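Long-range contacts in extracellular solute-binding protein family 1 (Kribbella flavida, PDB 5IXP), which probably binds a solute outside the cell membrane and hands it to an ABC transporter, as family 1 extracellular solute-binding proteins do: residues A[197-208]-A[370-381]; A[74-82]-A[277-288]. All blocks are in the same frame, centred on the assembly; numbering follows the deposited sequence.

Contact 1: A[197-208]-A[370-381]; sequences LKRTWDQIVAAT and VDEGKQSSSAAW
A helix-on-helix packing, with Trp201 as the knob in a hole lined by Val370, Ser377, Ala380 and Trp381, joins 197-208 to the helix-loop-helix junction 370-381. The helical segments 197-208 and 377-381 run at 143° to each other, their axes 11.7 Å apart at closest approach. The two indoles meet edge to face: the six-membered edge of Trp381 is turned toward the five-membered face of Trp201, planes at 58°, and Trp381 CE3 comes within 3.5 Å of Trp201 CD2. Val205 CG2, from the same helix, sits over the opposite face of Trp201, toward its rim, while Ala380 CB abuts its edge in the ring plane. Trp201 NE1 donates to Ser377 OG over 3.2 Å, the oxygen lying 18° out of the indole plane. Replacing Trp201 by an alanine would probably empty the hole and leave Ser377 OG without its indole donor and the Trp381 edge without a face to meet.

Lys198, bent at chi2 and chi4, covers a face of Trp381, with Lys198 CE 3.5 Å from the centroid of the Trp381 five-membered ring, a CH-pi contact. Lys198 NZ, 4.9 Å from that Trp381 centroid, combines a cation-pi contact with a salt bridge to Asp202 OD1 at 2.9 Å. A water links this carboxylate oxygen to Ser377 OG. Leu367 of helix 356-371 also touches Trp201. Gly373 ends that helix in a Schellman motif, and Ser376 OG accepts from Ala379 N as N-cap of 377-392. Such packing is typical of a tryptophan knob set into the junction of two successive helices.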
loop_
_atom_site.group_PDB
_atom_site.type_symbol
_atom_site.label_atom_id
_atom_site.label_comp_id
_atom_site.label_asym_id
_atom_site.label_seq_id
_atom_site.Cartn_x
_atom_site.Cartn_y
_atom_site.Cartn_z
ATOM N N LEU A 197 14.348 14.337 2.060
ATOM C CA LEU A 197 14.276 13.468 0.894
ATOM C C LEU A 197 15.672 13.043 0.438
ATOM O O LEU A 197 15.920 11.860 0.168
ATOM C CB LEU A 197 13.537 14.203 -0.216
ATOM C CG LEU A 197 12.959 13.454 -1.398
ATOM C CD1 LEU A 197 11.883 12.470 -0.931
ATOM C CD2 LEU A 197 12.383 14.489 -2.369
ATOM N N LYS A 198 16.602 13.998 0.346
ATOM C CA LYS A 198 17.975 13.653 -0.022
ATOM C C LYS A 198 18.623 12.772 1.044
ATOM O O LYS A 198 19.395 11.863 0.723
ATOM C CB LYS A 198 18.800 14.923 -0.256
ATOM C CG LYS A 198 20.271 14.689 -0.708
ATOM C CD LYS A 198 20.358 13.713 -1.894
ATOM C CE LYS A 198 21.632 13.903 -2.742
ATOM N NZ LYS A 198 22.915 13.667 -2.012
ATOM N N ARG A 199 18.308 13.008 2.321
ATOM C CA ARG A 199 18.895 12.160 3.353
ATOM C C ARG A 199 18.402 10.724 3.230
ATOM O O ARG A 199 19.171 9.777 3.448
ATOM C CB ARG A 199 18.609 12.729 4.743
ATOM C CG ARG A 199 19.629 13.785 5.131
ATOM C CD ARG A 199 19.598 14.130 6.602
ATOM N NE ARG A 199 20.454 15.274 6.879
ATOM C CZ ARG A 199 20.794 15.666 8.101
ATOM N NH1 ARG A 199 20.350 14.996 9.158
ATOM N NH2 ARG A 199 21.580 16.724 8.267
ATOM N N THR A 200 17.119 10.548 2.897
ATOM C CA THR A 200 16.578 9.221 2.619
ATOM C C THR A 200 17.314 8.569 1.458
ATOM O O THR A 200 17.739 7.410 1.541
ATOM C CB THR A 200 15.085 9.336 2.308
ATOM O OG1 THR A 200 14.407 9.900 3.436
ATOM C CG2 THR A 200 14.487 7.977 1.977
ATOM N N TRP A 201 17.448 9.306 0.354
ATOM C CA TRP A 201 18.231 8.843 -0.789
ATOM C C TRP A 201 19.635 8.426 -0.358
ATOM O O TRP A 201 20.095 7.319 -0.673
ATOM C CB TRP A 201 18.284 9.963 -1.835
ATOM C CG TRP A 201 19.195 9.736 -3.021
ATOM C CD1 TRP A 201 20.546 9.974 -3.084
ATOM C CD2 TRP A 201 18.808 9.290 -4.328
ATOM N NE1 TRP A 201 21.023 9.677 -4.342
ATOM C CE2 TRP A 201 19.978 9.260 -5.127
ATOM C CE3 TRP A 201 17.587 8.911 -4.903
ATOM C CZ2 TRP A 201 19.961 8.860 -6.472
ATOM C CZ3 TRP A 201 17.571 8.506 -6.236
ATOM C CH2 TRP A 201 18.751 8.482 -7.005
ATOM N N ASP A 202 20.327 9.297 0.382
ATOM C CA ASP A 202 21.706 9.000 0.763
ATOM C C ASP A 202 21.795 7.720 1.581
ATOM O O ASP A 202 22.717 6.917 1.391
ATOM C CB ASP A 202 22.314 10.163 1.546
ATOM C CG ASP A 202 22.633 11.350 0.665
ATOM O OD1 ASP A 202 22.704 11.179 -0.567
ATOM O OD2 ASP A 202 22.822 12.451 1.203
ATOM N N GLN A 203 20.846 7.514 2.497
ATOM C CA GLN A 203 20.914 6.346 3.370
ATOM C C GLN A 203 20.682 5.052 2.592
ATOM O O GLN A 203 21.340 4.037 2.857
ATOM C CB GLN A 203 19.908 6.496 4.512
ATOM C CG GLN A 203 20.055 5.474 5.614
ATOM C CD GLN A 203 19.254 5.850 6.858
ATOM O OE1 GLN A 203 18.263 6.575 6.774
ATOM N NE2 GLN A 203 19.695 5.372 8.020
ATOM N N ILE A 204 19.750 5.059 1.634
ATOM C CA ILE A 204 19.534 3.863 0.827
ATOM C C ILE A 204 20.705 3.633 -0.116
ATOM O O ILE A 204 21.134 2.491 -0.318
ATOM C CB ILE A 204 18.209 3.965 0.054
ATOM C CG1 ILE A 204 17.068 4.101 1.045
ATOM C CG2 ILE A 204 17.998 2.732 -0.833
ATOM C CD1 ILE A 204 15.744 4.350 0.370
ATOM N N VAL A 205 21.222 4.700 -0.731
ATOM C CA VAL A 205 22.391 4.541 -1.591
ATOM C C VAL A 205 23.554 3.952 -0.800
ATOM O O VAL A 205 24.244 3.036 -1.269
ATOM C CB VAL A 205 22.767 5.882 -2.248
ATOM C CG1 VAL A 205 24.139 5.790 -2.896
ATOM C CG2 VAL A 205 21.710 6.271 -3.288
ATOM N N ALA A 206 23.771 4.436 0.425
ATOM C CA ALA A 206 24.851 3.878 1.233
ATOM C C ALA A 206 24.622 2.395 1.497
ATOM O O ALA A 206 25.568 1.601 1.482
ATOM C CB ALA A 206 24.993 4.655 2.541
ATOM N N ALA A 207 23.363 1.998 1.718
ATOM C CA ALA A 207 23.053 0.582 1.886
ATOM C C ALA A 207 23.410 -0.217 0.635
ATOM O O ALA A 207 23.956 -1.325 0.736
ATOM C CB ALA A 207 21.571 0.406 2.233
ATOM N N THR A 208 23.103 0.317 -0.557
ATOM C CA THR A 208 23.470 -0.397 -1.780
ATOM C C THR A 208 24.982 -0.500 -1.911
ATOM O O THR A 208 25.506 -1.531 -2.344
ATOM C CB THR A 208 22.878 0.272 -3.032
ATOM O OG1 THR A 208 23.498 1.548 -3.270
ATOM C CG2 THR A 208 21.364 0.439 -2.912
ATOM N N VAL A 370 21.005 3.588 -9.954
ATOM C CA VAL A 370 22.087 3.475 -8.975
ATOM C C VAL A 370 22.201 2.043 -8.477
ATOM O O VAL A 370 23.298 1.473 -8.414
ATOM C CB VAL A 370 21.868 4.442 -7.800
ATOM C CG1 VAL A 370 22.975 4.258 -6.775
ATOM C CG2 VAL A 370 21.824 5.876 -8.289
ATOM N N ASP A 371 21.065 1.454 -8.089
ATOM C CA ASP A 371 21.050 0.100 -7.548
ATOM C C ASP A 371 21.681 -0.883 -8.523
ATOM O O ASP A 371 22.448 -1.764 -8.116
ATOM C CB ASP A 371 19.600 -0.287 -7.228
ATOM C CG ASP A 371 19.472 -1.446 -6.238
ATOM O OD1 ASP A 371 20.435 -1.771 -5.508
ATOM O OD2 ASP A 371 18.365 -2.016 -6.171
ATOM N N GLU A 372 21.399 -0.724 -9.816
ATOM C CA GLU A 372 21.872 -1.628 -10.858
ATOM C C GLU A 372 23.249 -1.249 -11.394
ATOM O O GLU A 372 23.757 -1.930 -12.295
ATOM C CB GLU A 372 20.849 -1.672 -12.003
ATOM C CG GLU A 372 19.457 -2.149 -11.557
ATOM C CD GLU A 372 18.334 -1.823 -12.549
ATOM O OE1 GLU A 372 18.609 -1.215 -13.607
ATOM O OE2 GLU A 372 17.166 -2.176 -12.261
ATOM N N GLY A 373 23.861 -0.187 -10.870
ATOM C CA GLY A 373 25.192 0.198 -11.292
ATOM C C GLY A 373 25.270 0.900 -12.628
ATOM O O GLY A 373 26.352 0.956 -13.222
ATOM N N LYS A 374 24.166 1.458 -13.116
ATOM C CA LYS A 374 24.143 2.119 -14.412
ATOM C C LYS A 374 24.443 3.610 -14.337
ATOM O O LYS A 374 24.701 4.224 -15.375
ATOM C CB LYS A 374 22.782 1.908 -15.085
ATOM C CG LYS A 374 22.420 0.440 -15.304
ATOM C CD LYS A 374 21.072 0.314 -15.994
ATOM C CE LYS A 374 20.854 -1.078 -16.593
ATOM N NZ LYS A 374 20.512 -2.096 -15.575
ATOM N N GLN A 375 24.410 4.204 -13.149
ATOM C CA GLN A 375 24.625 5.635 -12.995
ATOM C C GLN A 375 25.095 5.878 -11.570
ATOM O O GLN A 375 24.642 5.195 -10.647
ATOM C CB GLN A 375 23.342 6.428 -13.291
ATOM C CG GLN A 375 23.532 7.933 -13.402
ATOM C CD GLN A 375 22.245 8.668 -13.754
ATOM O OE1 GLN A 375 21.143 8.195 -13.462
ATOM N NE2 GLN A 375 22.381 9.831 -14.400
ATOM N N SER A 376 26.007 6.833 -11.398
ATOM C CA SER A 376 26.453 7.176 -10.053
ATOM C C SER A 376 25.333 7.866 -9.275
ATOM O O SER A 376 24.375 8.402 -9.843
ATOM C CB SER A 376 27.682 8.085 -10.089
ATOM O OG SER A 376 27.320 9.405 -10.460
ATOM N N SER A 377 25.476 7.848 -7.947
ATOM C CA SER A 377 24.471 8.440 -7.069
ATOM C C SER A 377 24.277 9.922 -7.362
ATOM O O SER A 377 23.143 10.403 -7.460
ATOM C CB SER A 377 24.870 8.237 -5.604
ATOM O OG SER A 377 24.106 9.085 -4.749
ATOM N N SER A 378 25.372 10.676 -7.490
ATOM C CA SER A 378 25.216 12.112 -7.692
ATOM C C SER A 378 24.601 12.415 -9.056
ATOM O O SER A 378 23.745 13.296 -9.168
ATOM C CB SER A 378 26.559 12.822 -7.526
ATOM O OG SER A 378 27.346 12.630 -8.678
ATOM N N ALA A 379 25.008 11.690 -10.104
ATOM C CA ALA A 379 24.434 11.936 -11.428
ATOM C C ALA A 379 22.962 11.542 -11.473
ATOM O O ALA A 379 22.142 12.228 -12.096
ATOM C CB ALA A 379 25.217 11.178 -12.501
ATOM N N ALA A 380 22.608 10.439 -10.817
ATOM C CA ALA A 380 21.209 10.019 -10.806
ATOM C C ALA A 380 20.342 11.006 -10.035
ATOM O O ALA A 380 19.199 11.281 -10.428
ATOM C CB ALA A 380 21.094 8.618 -10.212
ATOM N N TRP A 381 20.855 11.527 -8.920
ATOM C CA TRP A 381 20.075 12.475 -8.139
ATOM C C TRP A 381 19.841 13.758 -8.923
ATOM O O TRP A 381 18.724 14.289 -8.925
ATOM C CB TRP A 381 20.768 12.763 -6.805
ATOM C CG TRP A 381 20.095 13.842 -6.009
ATOM C CD1 TRP A 381 20.480 15.148 -5.905
ATOM C CD2 TRP A 381 18.916 13.705 -5.209
ATOM N NE1 TRP A 381 19.610 15.834 -5.086
ATOM C CE2 TRP A 381 18.642 14.969 -4.646
ATOM C CE3 TRP A 381 18.068 12.633 -4.908
ATOM C CZ2 TRP A 381 17.551 15.195 -3.808
ATOM C CZ3 TRP A 381 16.988 12.857 -4.069
ATOM C CH2 TRP A 381 16.737 14.131 -3.531
HETATM O O HOH W 1 24.446 9.510 -1.721
#

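Contact 2: A[74-82]-A[277-288]; sequences DKFVDLRDH and VPTQSTQPAEAA
Lys75 O receives both the backbone N of Thr279, at 2.9 Å, and a bridging water that also accepts from Gln280 N. The Thr279 N-H points almost straight at the oxygen (177°) but arrives from above the carbonyl plane, 44° out of it. Two residues on, Val77 N donates to Val277 O at 2.8 Å. These two bonds flank Phe76 and Pro278, whose CA atoms are 4.2 Å apart, and define a single beta bridge. A second water lies between Val77 O and Val277 N, accepting from the latter and probably donating to the former.

Apolar groups fill in around this polar seam. Val77 and Val277 run alongside each other in one direction, with Val77 CG2 3.7 Å from Val277 CG1. With CG2 anti to its carbonyl carbon, the same methyl of Val77 also reaches Pro284 CB, 3.9 Å away, at the start of helix 284-294. Thr279 CG2 rests against the Phe76 backbone, 3.6 Å from its C atom. The Phe76 ring is set obliquely to Pro278 CA and continues onto Met61 and Leu49.

Farther along, Ala288 CB touches both Leu79 CD2, at 4.0 Å, and His82 CB, at 3.8 Å. The imidazole has Pro284 O over one face, and its ND1 lies near Ala285 CA. Outside the pair, the carboxylate of Asp74 forms a salt bridge with Arg105. The two direct hydrogen bonds across the contact that are established join backbone atoms; the alignment of the two segments is therefore probably set mainly by the main chain, with side chains adding apolar packing.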
loop_
_atom_site.group_PDB
_atom_site.type_symbol
_atom_site.label_atom_id
_atom_site.label_comp_id
_atom_site.label_asym_id
_atom_site.label_seq_id
_atom_site.Cartn_x
_atom_site.Cartn_y
_atom_site.Cartn_z
ATOM N N ASP A 74 -14.116 18.223 -7.617
ATOM C CA ASP A 74 -15.376 18.784 -8.092
ATOM C C ASP A 74 -16.209 17.749 -8.836
ATOM O O ASP A 74 -17.436 17.868 -8.898
ATOM C CB ASP A 74 -15.117 19.983 -9.015
ATOM C CG ASP A 74 -14.893 21.279 -8.262
ATOM O OD1 ASP A 74 -14.670 21.229 -7.032
ATOM O OD2 ASP A 74 -14.928 22.353 -8.913
ATOM N N LYS A 75 -15.569 16.739 -9.412
ATOM C CA LYS A 75 -16.257 15.738 -10.212
ATOM C C LYS A 75 -16.700 14.532 -9.401
ATOM O O LYS A 75 -17.218 13.567 -9.979
ATOM C CB LYS A 75 -15.359 15.301 -11.361
ATOM C CG LYS A 75 -14.976 16.475 -12.227
ATOM C CD LYS A 75 -14.440 16.044 -13.559
ATOM C CE LYS A 75 -14.007 17.261 -14.353
ATOM N NZ LYS A 75 -13.532 16.851 -15.693
ATOM N N PHE A 76 -16.527 14.571 -8.082
ATOM C CA PHE A 76 -16.933 13.476 -7.215
ATOM C C PHE A 76 -17.876 13.983 -6.138
ATOM O O PHE A 76 -17.796 15.138 -5.708
ATOM C CB PHE A 76 -15.716 12.799 -6.581
ATOM C CG PHE A 76 -14.877 12.062 -7.573
ATOM C CD1 PHE A 76 -13.891 12.719 -8.290
ATOM C CD2 PHE A 76 -15.097 10.716 -7.818
ATOM C CE1 PHE A 76 -13.124 12.044 -9.225
ATOM C CE2 PHE A 76 -14.331 10.035 -8.747
ATOM C CZ PHE A 76 -13.339 10.702 -9.451
ATOM N N VAL A 77 -18.793 13.109 -5.730
ATOM C CA VAL A 77 -19.664 13.423 -4.609
ATOM C C VAL A 77 -18.823 13.586 -3.352
ATOM O O VAL A 77 -17.981 12.737 -3.031
ATOM C CB VAL A 77 -20.720 12.321 -4.445
ATOM C CG1 VAL A 77 -21.469 12.484 -3.124
ATOM C CG2 VAL A 77 -21.683 12.342 -5.626
ATOM N N ASP A 78 -19.017 14.704 -2.657
ATOM C CA ASP A 78 -18.522 14.840 -1.292
ATOM C C ASP A 78 -19.393 13.972 -0.397
ATOM O O ASP A 78 -20.570 14.273 -0.184
ATOM C CB ASP A 78 -18.559 16.310 -0.878
ATOM C CG ASP A 78 -18.046 16.545 0.538
ATOM O OD1 ASP A 78 -17.547 15.593 1.169
ATOM O OD2 ASP A 78 -18.134 17.704 1.013
ATOM N N LEU A 79 -18.838 12.859 0.093
ATOM C CA LEU A 79 -19.645 11.931 0.873
ATOM C C LEU A 79 -20.103 12.534 2.197
ATOM O O LEU A 79 -21.007 11.984 2.834
ATOM C CB LEU A 79 -18.865 10.623 1.086
ATOM C CG LEU A 79 -18.514 9.931 -0.256
ATOM C CD1 LEU A 79 -17.475 8.812 -0.076
ATOM C CD2 LEU A 79 -19.754 9.388 -0.955
ATOM N N ARG A 80 -19.522 13.659 2.612
ATOM C CA ARG A 80 -20.075 14.384 3.756
ATOM C C ARG A 80 -21.500 14.841 3.497
ATOM O O ARG A 80 -22.277 15.011 4.442
ATOM C CB ARG A 80 -19.190 15.574 4.099
ATOM C CG ARG A 80 -17.947 15.160 4.825
ATOM C CD ARG A 80 -16.756 15.914 4.321
ATOM N NE ARG A 80 -16.514 17.128 5.081
ATOM C CZ ARG A 80 -16.554 18.354 4.572
ATOM N NH1 ARG A 80 -16.829 18.544 3.287
ATOM N NH2 ARG A 80 -16.301 19.390 5.354
ATOM N N ASP A 81 -21.868 15.044 2.228
ATOM C CA ASP A 81 -23.258 15.356 1.916
ATOM C C ASP A 81 -24.180 14.166 2.105
ATOM O O ASP A 81 -25.394 14.324 1.954
ATOM C CB ASP A 81 -23.388 15.877 0.478
ATOM C CG ASP A 81 -22.707 17.222 0.277
ATOM O OD1 ASP A 81 -22.647 18.020 1.237
ATOM O OD2 ASP A 81 -22.246 17.490 -0.850
ATOM N N HIS A 82 -23.642 12.989 2.441
ATOM C CA HIS A 82 -24.455 11.791 2.595
ATOM C C HIS A 82 -24.084 11.020 3.854
ATOM O O HIS A 82 -24.266 9.800 3.913
ATOM C CB HIS A 82 -24.329 10.892 1.364
ATOM C CG HIS A 82 -24.680 11.595 0.095
ATOM N ND1 HIS A 82 -25.969 11.665 -0.381
ATOM C CD2 HIS A 82 -23.918 12.303 -0.771
ATOM C CE1 HIS A 82 -25.985 12.371 -1.498
ATOM N NE2 HIS A 82 -24.752 12.771 -1.755
ATOM N N VAL A 277 -17.956 7.961 -5.609
ATOM C CA VAL A 277 -19.216 8.164 -6.323
ATOM C C VAL A 277 -19.062 9.387 -7.219
ATOM O O VAL A 277 -19.102 10.523 -6.728
ATOM C CB VAL A 277 -20.401 8.331 -5.356
ATOM C CG1 VAL A 277 -21.700 8.653 -6.140
ATOM C CG2 VAL A 277 -20.570 7.069 -4.469
ATOM N N PRO A 278 -18.885 9.206 -8.525
ATOM C CA PRO A 278 -18.767 10.362 -9.428
ATOM C C PRO A 278 -20.041 11.192 -9.440
ATOM O O PRO A 278 -21.147 10.678 -9.230
ATOM C CB PRO A 278 -18.525 9.722 -10.803
ATOM C CG PRO A 278 -18.078 8.350 -10.530
ATOM C CD PRO A 278 -18.747 7.928 -9.235
ATOM N N THR A 279 -19.887 12.494 -9.714
ATOM C CA THR A 279 -21.080 13.317 -9.887
ATOM C C THR A 279 -21.880 12.912 -11.119
ATOM O O THR A 279 -23.042 13.312 -11.246
ATOM C CB THR A 279 -20.727 14.807 -9.967
ATOM O OG1 THR A 279 -19.781 15.034 -11.020
ATOM C CG2 THR A 279 -20.164 15.305 -8.631
ATOM N N GLN A 280 -21.285 12.124 -12.023
ATOM C CA GLN A 280 -22.030 11.578 -13.151
ATOM C C GLN A 280 -23.201 10.722 -12.698
ATOM O O GLN A 280 -24.172 10.560 -13.441
ATOM C CB GLN A 280 -21.117 10.724 -14.024
ATOM C CG GLN A 280 -20.444 11.446 -15.127
ATOM C CD GLN A 280 -19.639 10.508 -15.987
ATOM O OE1 GLN A 280 -20.121 9.436 -16.389
ATOM N NE2 GLN A 280 -18.401 10.892 -16.272
ATOM N N SER A 281 -23.120 10.141 -11.505
ATOM C CA SER A 281 -24.171 9.236 -11.067
ATOM C C SER A 281 -25.495 9.975 -10.935
ATOM O O SER A 281 -25.563 11.057 -10.340
ATOM C CB SER A 281 -23.807 8.583 -9.737
ATOM O OG SER A 281 -24.894 7.784 -9.277
ATOM N N THR A 282 -26.549 9.382 -11.490
ATOM C CA THR A 282 -27.894 9.911 -11.306
ATOM C C THR A 282 -28.539 9.431 -10.014
ATOM O O THR A 282 -29.666 9.839 -9.716
ATOM C CB THR A 282 -28.790 9.526 -12.487
ATOM O OG1 THR A 282 -28.933 8.101 -12.527
ATOM C CG2 THR A 282 -28.195 10.024 -13.806
ATOM N N GLN A 283 -27.864 8.575 -9.246
ATOM C CA GLN A 283 -28.376 8.082 -7.965
ATOM C C GLN A 283 -27.327 8.255 -6.870
ATOM O O GLN A 283 -26.924 7.281 -6.228
ATOM C CB GLN A 283 -28.777 6.611 -8.078
ATOM C CG GLN A 283 -29.793 6.284 -9.147
ATOM C CD GLN A 283 -31.206 6.347 -8.631
ATOM O OE1 GLN A 283 -31.455 6.813 -7.515
ATOM N NE2 GLN A 283 -32.145 5.884 -9.439
ATOM N N PRO A 284 -26.862 9.483 -6.620
ATOM C CA PRO A 284 -25.742 9.634 -5.677
ATOM C C PRO A 284 -26.080 9.192 -4.264
ATOM O O PRO A 284 -25.212 8.643 -3.577
ATOM C CB PRO A 284 -25.415 11.133 -5.754
ATOM C CG PRO A 284 -26.666 11.777 -6.286
ATOM C CD PRO A 284 -27.258 10.778 -7.217
ATOM N N ALA A 285 -27.319 9.378 -3.809
ATOM C CA ALA A 285 -27.640 8.984 -2.440
ATOM C C ALA A 285 -27.673 7.465 -2.296
ATOM O O ALA A 285 -27.148 6.917 -1.317
ATOM C CB ALA A 285 -28.969 9.605 -2.010
ATOM N N GLU A 286 -28.277 6.766 -3.262
ATOM C CA GLU A 286 -28.288 5.304 -3.214
ATOM C C GLU A 286 -26.891 4.738 -3.425
ATOM O O GLU A 286 -26.531 3.723 -2.814
ATOM C CB GLU A 286 -29.246 4.738 -4.262
ATOM C CG GLU A 286 -30.704 5.085 -4.024
ATOM C CD GLU A 286 -31.331 4.294 -2.887
ATOM O OE1 GLU A 286 -30.753 3.293 -2.414
ATOM O OE2 GLU A 286 -32.425 4.678 -2.463
ATOM N N ALA A 287 -26.103 5.367 -4.305
ATOM C CA ALA A 287 -24.715 4.947 -4.508
ATOM C C ALA A 287 -23.903 5.110 -3.230
ATOM O O ALA A 287 -23.168 4.201 -2.831
ATOM C CB ALA A 287 -24.075 5.746 -5.648
ATOM N N ALA A 288 -24.022 6.268 -2.570
ATOM C CA ALA A 288 -23.276 6.481 -1.331
ATOM C C ALA A 288 -23.722 5.507 -0.248
ATOM O O ALA A 288 -22.896 5.018 0.535
ATOM C CB ALA A 288 -23.429 7.928 -0.847
HETATM O O HOH W 2 -18.294 12.781 -12.463
HETATM O O HOH W 3 -17.084 10.355 -4.124
HETATM O O HOH W 4 -23.031 7.507 2.810
#

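In the fold
Contacts 1 and 2 lie on opposite sides of the chain's centre, their centres 44 Å apart and nearest atoms about 26 Å apart, with no touch between them. Their segments alternate along the chain: 74-82, 197-208, 277-288, then 370-381. Contact 1 joins helix 195-209 to helices 356-371 and 377-392, whereas contact 2 pairs a loop with the exit of strand 269-276 and the start of helix 284-294, beside strand 58-62 of the mixed sheet. They share no helix or strand. This interleaving means that the chain crosses between the two regions repeatedly, consistent with the two-lobed fold of periplasmic-type binding proteins.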